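Local coordinates for protein 3-dehydroshikimate dehydratase (Pseudomonas putida, PDB 5HMQ) that converts 3-dehydroshikimate to protocatechuate with a divalent metal ion in its barrel domain, fused to a dioxygenase-like domain that lacks hydroxyphenylpyruvate dioxygenase activity but appears important in vivo, at residues A311-W316 against E592-R597; L545-L550 against Y572-Y577; G584-V589 against A607-Y612. All coordinates share one frame; numbering follows the deposited sequence.

Contact 1 (A311-W316 against E592-R597); sequences ARLGNW and EPFEER
Phe594 is the hub of this contact: its two ring faces and one edge have different neighbours. The ring leaves the loop with CG anti to its own backbone N (chi1 172°) and runs toward helix 307-319. There it meets Leu313 and Trp316, about one turn apart. Leu313, also with CG anti to its N, stands over one face of the ring: its CD1 sits 3.7 Å from the Phe594 ring centroid, 4° off the normal, a well-centred CH-pi contact. The opposite face is backed by CG of the following Glu595, so the ring is held between two aliphatic groups. Its CD1 edge points into the face of the Trp316 indole, a T-shaped pair with the Phe594 ring and the Trp316 five-membered ring at 83° and their centroids 5.0 Å apart. Phe594 CB meanwhile lies over the six-membered ring of Trp316. At the rim of that indole, CH2 approaches the Glu592 carbonyl O to 3.3 Å, near the ring plane. Large aromatic side chains suit this place because they offer both faces and edges.

Outside this apolar core, Arg312, its chain bent at chi3, brings NH1 across Glu595 at about a right angle, forming a salt bridge with the carboxylate at the guanidinium edge. Arg312 NH1 and Glu595 OE2 are modelled 2.3 Å apart, too close for their positions to be sure, but the two planes are nearly coplanar. Glu595 and Glu596 both have left-handed backbone conformations in a tight turn closed by Arg597 N to Phe594 O, and Arg597 forms a salt bridge with Glu206 of the second subunit. The fit of the first VOC module's helix to the second's loop thus rests on buried Phe594, with charge pairing at the more exposed margin.

Contact 2 (L545-L550 against Y572-Y577); sequences LLEIPL and YYNVLY
Asn574 has a left-handed backbone conformation, which asparagine accepts more readily than most residues, just beyond the end of helix 564-572. Its CG lies anti to the carbonyl carbon and beside the backbone N (chi1 -67°), so the amide swings out toward the 545-550 loop as an acceptor. On the other side, Ile548 holds CG1 anti to its carbonyl carbon and CG2 anti to its N, which spreads both branches toward the 572-577 segment.

Ile548 N donates to Asn574 OD1 over 3.0 Å, and the N-H points almost straight at the oxygen, at 177°. The donor nevertheless stands above the amide plane, 47° out of it, rather than on a lone pair. One side-chain oxygen thereby satisfies a main-chain N-H of an irregular loop. The aliphatic part of the same residue rests against the loop too: Asn574 CB comes to 3.4 Å from Leu546 O.

Beside the polar link lies an apolar one. Ile548 CD1 meets Leu576 CD2 at 3.8 Å, the two side chains crossing obliquely, while Ile548 CG1 lies 3.7 Å from the backbone O of Asn574. Branched hydrocarbons fit this buried layer, where bulk without polarity is needed.

Leu576 begins strand 576-579, which pairs with strand 585-590 through His588, and its side chain also rests on Val619 of helix 617-625. Ile548 also touches Tyr553 of helix 550-559, and Leu546 packs against Tyr590 and helix 617-625. The contact therefore ties the loop between helices 531-541 and 550-559 to the edge strand of the second VOC sheet.

Contact 3 (G584-V589 against A607-Y612); sequences GELFHV and AGYAGY
A CH-pi contact is the main side-chain interaction. Leu586, with CG anti to its backbone N, lays its CB over one face of the Tyr609 ring, 3.5 Å from the ring centroid and 16° off the normal. Its CD2 continues along that ring, 3.5 Å from Tyr609 CE1, and reaches on to the main chain of Tyr612. The same methyl also sits over the centre of one face of the His588 imidazole, so Leu586 touches two flat groups. A flexible aliphatic chain can present hydrogen-bearing carbons to both.

Close backbone approach is the second kind. Gly584 CA comes within 3.3 Å of Ala607 O; glycine suits this spot because Ala607 O and Tyr609 N already occupy the place where a CB would stand. Next to it, Glu585 O meets Tyr609 CB at 3.3 Å, and Gly584 O lies at the edge of the Tyr609 ring, 3.7 Å from CD2. Ala607 and Gly608 both have positive phi, which glycine adopts most easily.

Strand 585-590 runs antiparallel to strand 599-606 in the second VOC module, and the 607-612 loop leaves that neighbour and folds back past the strand's beginning. Strand 599-606 carries Glu601, which binds magnesium with His445 and His523 in a two-histidine, one-carboxylate arrangement, as in 4-hydroxyphenylpyruvate dioxygenase.

Polar groups here find partners beyond the two segments. His588 ND1 hydrogen-bonds Glu601 OE2 and its NE2 pairs with Asn616, making it a second-shell residue that would steady, and may polarise, the metal-binding carboxylate. The Tyr612 side chain is about 5 Å from the magnesium ion, and its ring meets that of His445 edge-to-face. Glu585 turns away from the loop and hydrogen-bonds Tyr577 OH on the adjoining strand.

How the contacts relate
Contacts 2 and 3 are buried and reach the same sheet of the second VOC module, where strands 576-579 and 585-590 are paired neighbours. Contact 1, partly buried, instead brings a helix of the first VOC module against a loop of the second, and it touches contact 2 where Glu592 packs on Leu546. Their chemistry follows their places. The intermodule surface relies on aromatic rings with a charge pair outside, contact 2 on one straight hydrogen bond beside aliphatic packing, and contact 3, nearest the magnesium ion, on a tyrosine ring face, with the second-shell His588 alongside.

Contact 1 (A311-W316 against E592-R597)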
loop_
_atom_site.group_PDB
_atom_site.type_symbol
_atom_site.label_atom_id
_atom_site.label_comp_id
_atom_site.label_asym_id
_atom_site.label_seq_id
_atom_site.Cartn_x
_atom_site.Cartn_y
_atom_site.Cartn_z
ATOM N N ALA C 311 5.837 -10.126 31.743
ATOM C CA ALA C 311 5.313 -10.166 33.102
ATOM C C ALA C 311 4.115 -9.237 33.238
ATOM O O ALA C 311 3.141 -9.560 33.927
ATOM C CB ALA C 311 6.404 -9.795 34.103
ATOM N N ARG C 312 4.175 -8.073 32.585
ATOM C CA ARG C 312 3.060 -7.135 32.628
ATOM C C ARG C 312 1.834 -7.708 31.928
ATOM O O ARG C 312 0.705 -7.542 32.404
ATOM C CB ARG C 312 3.481 -5.814 31.983
ATOM C CG ARG C 312 3.077 -4.573 32.751
ATOM C CD ARG C 312 3.784 -3.339 32.209
ATOM N NE ARG C 312 5.232 -3.523 32.142
ATOM C CZ ARG C 312 5.948 -3.449 31.024
ATOM N NH1 ARG C 312 5.359 -3.178 29.868
ATOM N NH2 ARG C 312 7.260 -3.634 31.065
ATOM N N LEU C 313 2.037 -8.392 30.800
ATOM C CA LEU C 313 0.919 -9.038 30.119
ATOM C C LEU C 313 0.378 -10.201 30.937
ATOM O O LEU C 313 -0.838 -10.423 30.984
ATOM C CB LEU C 313 1.347 -9.508 28.728
ATOM C CG LEU C 313 0.244 -10.112 27.857
ATOM C CD1 LEU C 313 -0.911 -9.136 27.700
ATOM C CD2 LEU C 313 0.798 -10.514 26.498
ATOM N N GLY C 314 1.267 -10.954 31.588
ATOM C CA GLY C 314 0.818 -12.019 32.467
ATOM C C GLY C 314 -0.028 -11.513 33.617
ATOM O O GLY C 314 -0.999 -12.159 34.009
ATOM N N ASN C 315 0.312 -10.338 34.155
ATOM C CA ASN C 315 -0.494 -9.750 35.221
ATOM C C ASN C 315 -1.906 -9.452 34.731
ATOM O O ASN C 315 -2.889 -9.749 35.418
ATOM C CB ASN C 315 0.169 -8.474 35.749
ATOM C CG ASN C 315 1.432 -8.747 36.541
ATOM O OD1 ASN C 315 1.688 -9.872 36.953
ATOM N ND2 ASN C 315 2.220 -7.705 36.772
ATOM N N TRP C 316 -2.018 -8.849 33.545
ATOM C CA TRP C 316 -3.319 -8.623 32.928
ATOM C C TRP C 316 -4.108 -9.921 32.862
ATOM O O TRP C 316 -5.307 -9.945 33.147
ATOM C CB TRP C 316 -3.133 -8.028 31.532
ATOM C CG TRP C 316 -3.044 -6.538 31.524
ATOM C CD1 TRP C 316 -2.105 -5.769 32.149
ATOM C CD2 TRP C 316 -3.894 -5.635 30.810
ATOM N NE1 TRP C 316 -2.336 -4.440 31.892
ATOM C CE2 TRP C 316 -3.427 -4.330 31.070
ATOM C CE3 TRP C 316 -5.011 -5.800 29.987
ATOM C CZ2 TRP C 316 -4.036 -3.199 30.533
ATOM C CZ3 TRP C 316 -5.616 -4.676 29.456
ATOM C CH2 TRP C 316 -5.126 -3.392 29.730
ATOM N N GLU C 592 -9.343 -1.497 28.473
ATOM C CA GLU C 592 -8.488 -0.555 27.777
ATOM C C GLU C 592 -7.443 -1.327 26.976
ATOM O O GLU C 592 -7.172 -2.496 27.258
ATOM C CB GLU C 592 -7.806 0.387 28.766
ATOM C CG GLU C 592 -8.751 1.329 29.488
ATOM C CD GLU C 592 -8.034 2.203 30.499
ATOM O OE1 GLU C 592 -6.977 1.777 31.011
ATOM O OE2 GLU C 592 -8.531 3.313 30.786
ATOM N N PRO C 593 -6.854 -0.702 25.957
ATOM C CA PRO C 593 -5.800 -1.384 25.199
ATOM C C PRO C 593 -4.601 -1.693 26.083
ATOM O O PRO C 593 -4.200 -0.885 26.922
ATOM C CB PRO C 593 -5.444 -0.377 24.098
ATOM C CG PRO C 593 -6.652 0.484 23.967
ATOM C CD PRO C 593 -7.223 0.588 25.346
ATOM N N PHE C 594 -4.036 -2.884 25.895
ATOM C CA PHE C 594 -2.796 -3.251 26.569
ATOM C C PHE C 594 -1.641 -2.535 25.884
ATOM O O PHE C 594 -1.227 -2.918 24.784
ATOM C CB PHE C 594 -2.591 -4.765 26.552
ATOM C CG PHE C 594 -1.242 -5.197 27.066
ATOM C CD1 PHE C 594 -0.998 -5.280 28.427
ATOM C CD2 PHE C 594 -0.221 -5.522 26.186
ATOM C CE1 PHE C 594 0.240 -5.676 28.900
ATOM C CE2 PHE C 594 1.016 -5.920 26.652
ATOM C CZ PHE C 594 1.248 -5.996 28.011
ATOM N N GLU C 595 -1.118 -1.501 26.543
ATOM C CA GLU C 595 0.012 -0.716 26.051
ATOM C C GLU C 595 -0.180 -0.303 24.592
ATOM O O GLU C 595 0.682 -0.516 23.735
ATOM C CB GLU C 595 1.323 -1.477 26.251
ATOM C CG GLU C 595 1.608 -1.767 27.715
ATOM C CD GLU C 595 2.993 -2.322 27.951
ATOM O OE1 GLU C 595 3.819 -2.296 27.014
ATOM O OE2 GLU C 595 3.255 -2.788 29.079
ATOM N N GLU C 596 -1.347 0.284 24.319
ATOM C CA GLU C 596 -1.663 0.937 23.048
ATOM C C GLU C 596 -1.686 -0.036 21.870
ATOM O O GLU C 596 -1.429 0.356 20.729
ATOM C CB GLU C 596 -0.696 2.094 22.767
ATOM C CG GLU C 596 -0.516 3.063 23.933
ATOM C CD GLU C 596 -1.703 3.998 24.132
ATOM O OE1 GLU C 596 -2.731 3.824 23.449
ATOM O OE2 GLU C 596 -1.601 4.910 24.976
ATOM N N ARG C 597 -2.008 -1.304 22.122
ATOM C CA ARG C 597 -2.182 -2.269 21.042
ATOM C C ARG C 597 -3.546 -2.936 21.141
ATOM O O ARG C 597 -4.583 -2.287 20.971
ATOM C CB ARG C 597 -1.084 -3.334 21.070
ATOM C CG ARG C 597 0.230 -2.854 21.628
ATOM C CD ARG C 597 1.324 -2.888 20.588
ATOM N NE ARG C 597 2.555 -2.303 21.110
ATOM C CZ ARG C 597 3.661 -2.123 20.397
ATOM N NH1 ARG C 597 3.696 -2.484 19.123
ATOM N NH2 ARG C 597 4.732 -1.580 20.960
#

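Contact 2 (L545-L550 against Y572-Y577)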
loop_
_atom_site.group_PDB
_atom_site.type_symbol
_atom_site.label_atom_id
_atom_site.label_comp_id
_atom_site.label_asym_id
_atom_site.label_seq_id
_atom_site.Cartn_x
_atom_site.Cartn_y
_atom_site.Cartn_z
ATOM N N LEU C 545 -11.382 -2.115 32.864
ATOM C CA LEU C 545 -12.570 -2.103 32.025
ATOM C C LEU C 545 -13.072 -0.670 31.835
ATOM O O LEU C 545 -12.881 0.200 32.691
ATOM C CB LEU C 545 -13.657 -2.982 32.642
ATOM C CG LEU C 545 -13.235 -4.421 32.927
ATOM C CD1 LEU C 545 -14.175 -5.029 33.957
ATOM C CD2 LEU C 545 -13.220 -5.259 31.654
ATOM N N LEU C 546 -13.747 -0.438 30.711
ATOM C CA LEU C 546 -14.146 0.913 30.339
ATOM C C LEU C 546 -15.323 1.408 31.171
ATOM O O LEU C 546 -16.188 0.634 31.593
ATOM C CB LEU C 546 -14.524 0.967 28.864
ATOM C CG LEU C 546 -13.482 0.457 27.875
ATOM C CD1 LEU C 546 -14.028 0.528 26.463
ATOM C CD2 LEU C 546 -12.208 1.275 28.000
ATOM N N GLU C 547 -15.352 2.721 31.388
ATOM C CA GLU C 547 -16.493 3.394 31.995
ATOM C C GLU C 547 -17.440 3.866 30.903
ATOM O O GLU C 547 -17.031 4.590 29.989
ATOM C CB GLU C 547 -16.043 4.591 32.837
ATOM C CG GLU C 547 -17.199 5.429 33.378
ATOM C CD GLU C 547 -16.737 6.540 34.299
ATOM O OE1 GLU C 547 -15.730 6.347 35.011
ATOM O OE2 GLU C 547 -17.371 7.617 34.293
ATOM N N ILE C 548 -18.695 3.464 31.004
ATOM C CA ILE C 548 -19.708 3.760 29.995
ATOM C C ILE C 548 -20.555 4.922 30.502
ATOM O O ILE C 548 -21.034 4.867 31.644
ATOM C CB ILE C 548 -20.583 2.530 29.697
ATOM C CG1 ILE C 548 -19.706 1.340 29.304
ATOM C CG2 ILE C 548 -21.576 2.840 28.593
ATOM C CD1 ILE C 548 -18.783 1.618 28.137
ATOM N N PRO C 549 -20.757 5.974 29.710
ATOM C CA PRO C 549 -21.473 7.149 30.214
ATOM C C PRO C 549 -22.939 6.848 30.486
ATOM O O PRO C 549 -23.521 5.896 29.959
ATOM C CB PRO C 549 -21.317 8.178 29.086
ATOM C CG PRO C 549 -20.172 7.681 28.257
ATOM C CD PRO C 549 -20.219 6.191 28.358
ATOM N N LEU C 550 -23.532 7.690 31.336
ATOM C CA LEU C 550 -24.914 7.484 31.755
ATOM C C LEU C 550 -25.875 7.592 30.578
ATOM O O LEU C 550 -26.850 6.834 30.492
ATOM C CB LEU C 550 -25.275 8.495 32.846
ATOM C CG LEU C 550 -26.284 8.128 33.942
ATOM C CD1 LEU C 550 -26.314 9.217 35.004
ATOM C CD2 LEU C 550 -27.681 7.894 33.388
ATOM N N TYR C 572 -24.346 0.087 36.471
ATOM C CA TYR C 572 -23.349 -0.013 37.530
ATOM C C TYR C 572 -22.178 -0.898 37.125
ATOM O O TYR C 572 -21.044 -0.650 37.546
ATOM C CB TYR C 572 -23.969 -0.553 38.817
ATOM C CG TYR C 572 -23.060 -0.358 40.010
ATOM C CD1 TYR C 572 -22.939 0.884 40.619
ATOM C CD2 TYR C 572 -22.273 -1.401 40.485
ATOM C CE1 TYR C 572 -22.095 1.070 41.697
ATOM C CE2 TYR C 572 -21.423 -1.222 41.561
ATOM C CZ TYR C 572 -21.338 0.015 42.162
ATOM O OH TYR C 572 -20.492 0.202 43.231
ATOM N N TYR C 573 -22.422 -1.918 36.302
ATOM C CA TYR C 573 -21.378 -2.841 35.880
ATOM C C TYR C 573 -20.768 -2.464 34.537
ATOM O O TYR C 573 -19.970 -3.237 33.995
ATOM C CB TYR C 573 -21.930 -4.270 35.804
ATOM C CG TYR C 573 -22.218 -4.936 37.134
ATOM C CD1 TYR C 573 -23.378 -4.651 37.844
ATOM C CD2 TYR C 573 -21.341 -5.874 37.667
ATOM C CE1 TYR C 573 -23.650 -5.261 39.051
ATOM C CE2 TYR C 573 -21.605 -6.493 38.876
ATOM C CZ TYR C 573 -22.763 -6.180 39.563
ATOM O OH TYR C 573 -23.037 -6.789 40.767
ATOM N N ASN C 574 -21.120 -1.296 33.995
ATOM C CA ASN C 574 -20.561 -0.797 32.737
ATOM C C ASN C 574 -20.659 -1.845 31.631
ATOM O O ASN C 574 -19.746 -2.011 30.818
ATOM C CB ASN C 574 -19.117 -0.330 32.925
ATOM C CG ASN C 574 -19.011 0.894 33.816
ATOM O OD1 ASN C 574 -19.512 1.966 33.480
ATOM N ND2 ASN C 574 -18.354 0.737 34.959
ATOM N N VAL C 575 -21.779 -2.559 31.597
ATOM C CA VAL C 575 -22.007 -3.594 30.596
ATOM C C VAL C 575 -22.688 -2.971 29.385
ATOM O O VAL C 575 -23.639 -2.192 29.525
ATOM C CB VAL C 575 -22.850 -4.743 31.175
ATOM C CG1 VAL C 575 -23.149 -5.781 30.102
ATOM C CG2 VAL C 575 -22.131 -5.386 32.347
ATOM N N LEU C 576 -22.204 -3.320 28.197
ATOM C CA LEU C 576 -22.788 -2.895 26.934
ATOM C C LEU C 576 -23.742 -3.969 26.424
ATOM O O LEU C 576 -23.593 -5.153 26.732
ATOM C CB LEU C 576 -21.688 -2.615 25.909
ATOM C CG LEU C 576 -20.740 -1.485 26.315
ATOM C CD1 LEU C 576 -19.444 -1.560 25.539
ATOM C CD2 LEU C 576 -21.398 -0.138 26.095
ATOM N N TYR C 577 -24.726 -3.544 25.634
ATOM C CA TYR C 577 -25.872 -4.387 25.329
ATOM C C TYR C 577 -26.222 -4.311 23.850
ATOM O O TYR C 577 -26.041 -3.280 23.199
ATOM C CB TYR C 577 -27.086 -3.981 26.180
ATOM C CG TYR C 577 -28.351 -4.751 25.880
ATOM C CD1 TYR C 577 -28.545 -6.030 26.383
ATOM C CD2 TYR C 577 -29.358 -4.191 25.105
ATOM C CE1 TYR C 577 -29.704 -6.735 26.113
ATOM C CE2 TYR C 577 -30.520 -4.886 24.832
ATOM C CZ TYR C 577 -30.688 -6.157 25.337
ATOM O OH TYR C 577 -31.845 -6.851 25.066
#

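Contact 3 (G584-V589 against A607-Y612)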
loop_
_atom_site.group_PDB
_atom_site.type_symbol
_atom_site.label_atom_id
_atom_site.label_comp_id
_atom_site.label_asym_id
_atom_site.label_seq_id
_atom_site.Cartn_x
_atom_site.Cartn_y
_atom_site.Cartn_z
ATOM N N GLY C 584 -32.468 -12.893 20.758
ATOM C CA GLY C 584 -31.125 -13.095 21.266
ATOM C C GLY C 584 -30.516 -11.802 21.773
ATOM O O GLY C 584 -30.760 -10.718 21.244
ATOM N N GLU C 585 -29.704 -11.921 22.820
ATOM C CA GLU C 585 -29.128 -10.761 23.480
ATOM C C GLU C 585 -27.631 -10.948 23.667
ATOM O O GLU C 585 -27.140 -12.071 23.814
ATOM C CB GLU C 585 -29.781 -10.498 24.839
ATOM C CG GLU C 585 -31.226 -10.054 24.756
ATOM C CD GLU C 585 -31.831 -9.831 26.122
ATOM O OE1 GLU C 585 -31.892 -10.799 26.910
ATOM O OE2 GLU C 585 -32.234 -8.685 26.411
ATOM N N LEU C 586 -26.913 -9.829 23.673
ATOM C CA LEU C 586 -25.476 -9.812 23.900
ATOM C C LEU C 586 -25.157 -8.897 25.072
ATOM O O LEU C 586 -25.649 -7.765 25.136
ATOM C CB LEU C 586 -24.722 -9.342 22.653
ATOM C CG LEU C 586 -23.198 -9.266 22.787
ATOM C CD1 LEU C 586 -22.606 -10.660 22.951
ATOM C CD2 LEU C 586 -22.573 -8.549 21.601
ATOM N N PHE C 587 -24.333 -9.392 25.989
ATOM C CA PHE C 587 -23.786 -8.608 27.089
ATOM C C PHE C 587 -22.272 -8.701 26.997
ATOM O O PHE C 587 -21.712 -9.798 27.081
ATOM C CB PHE C 587 -24.274 -9.123 28.443
ATOM C CG PHE C 587 -25.765 -9.284 28.536
ATOM C CD1 PHE C 587 -26.579 -8.193 28.785
ATOM C CD2 PHE C 587 -26.351 -10.527 28.368
ATOM C CE1 PHE C 587 -27.952 -8.339 28.874
ATOM C CE2 PHE C 587 -27.724 -10.678 28.453
ATOM C CZ PHE C 587 -28.525 -9.584 28.706
ATOM N N HIS C 588 -21.613 -7.560 26.817
ATOM C CA HIS C 588 -20.174 -7.573 26.623
ATOM C C HIS C 588 -19.557 -6.310 27.205
ATOM O O HIS C 588 -20.209 -5.267 27.302
ATOM C CB HIS C 588 -19.811 -7.726 25.137
ATOM C CG HIS C 588 -20.358 -6.647 24.251
ATOM N ND1 HIS C 588 -19.641 -6.117 23.201
ATOM C CD2 HIS C 588 -21.553 -6.010 24.249
ATOM C CE1 HIS C 588 -20.367 -5.195 22.594
ATOM N NE2 HIS C 588 -21.531 -5.110 23.210
ATOM N N VAL C 589 -18.289 -6.430 27.608
ATOM C CA VAL C 589 -17.501 -5.323 28.129
ATOM C C VAL C 589 -16.127 -5.356 27.475
ATOM O O VAL C 589 -15.676 -6.387 26.971
ATOM C CB VAL C 589 -17.358 -5.367 29.667
ATOM C CG1 VAL C 589 -18.712 -5.202 30.335
ATOM C CG2 VAL C 589 -16.689 -6.665 30.103
ATOM N N ALA C 607 -29.721 -16.719 24.194
ATOM C CA ALA C 607 -30.759 -17.148 23.255
ATOM C C ALA C 607 -30.337 -16.976 21.799
ATOM O O ALA C 607 -31.055 -16.403 20.976
ATOM C CB ALA C 607 -32.070 -16.413 23.532
ATOM N N GLY C 608 -29.153 -17.490 21.478
ATOM C CA GLY C 608 -28.739 -17.586 20.092
ATOM C C GLY C 608 -28.247 -16.317 19.433
ATOM O O GLY C 608 -28.182 -16.270 18.199
ATOM N N TYR C 609 -27.916 -15.279 20.201
ATOM C CA TYR C 609 -27.313 -14.092 19.604
ATOM C C TYR C 609 -26.026 -14.477 18.881
ATOM O O TYR C 609 -25.177 -15.185 19.432
ATOM C CB TYR C 609 -27.031 -13.036 20.673
ATOM C CG TYR C 609 -26.492 -11.738 20.107
ATOM C CD1 TYR C 609 -25.129 -11.562 19.902
ATOM C CD2 TYR C 609 -27.346 -10.694 19.772
ATOM C CE1 TYR C 609 -24.629 -10.388 19.380
ATOM C CE2 TYR C 609 -26.851 -9.509 19.249
ATOM C CZ TYR C 609 -25.491 -9.363 19.058
ATOM O OH TYR C 609 -24.986 -8.192 18.542
ATOM N N ALA C 610 -25.880 -14.001 17.642
ATOM C CA ALA C 610 -24.792 -14.433 16.777
ATOM C C ALA C 610 -23.873 -13.318 16.294
ATOM O O ALA C 610 -22.843 -13.622 15.682
ATOM C CB ALA C 610 -25.350 -15.174 15.552
ATOM N N GLY C 611 -24.202 -12.053 16.538
ATOM C CA GLY C 611 -23.405 -10.949 16.044
ATOM C C GLY C 611 -22.214 -10.626 16.923
ATOM O O GLY C 611 -21.775 -11.426 17.754
ATOM N N TYR C 612 -21.684 -9.417 16.730
ATOM C CA TYR C 612 -20.531 -8.937 17.476
ATOM C C TYR C 612 -20.835 -7.702 18.309
ATOM O O TYR C 612 -19.918 -7.160 18.938
ATOM C CB TYR C 612 -19.362 -8.603 16.535
ATOM C CG TYR C 612 -18.767 -9.758 15.758
ATOM C CD1 TYR C 612 -17.944 -10.688 16.381
ATOM C CD2 TYR C 612 -18.981 -9.884 14.392
ATOM C CE1 TYR C 612 -17.379 -11.735 15.672
ATOM C CE2 TYR C 612 -18.418 -10.927 13.674
ATOM C CZ TYR C 612 -17.618 -11.848 14.320
ATOM O OH TYR C 612 -17.057 -12.887 13.611
#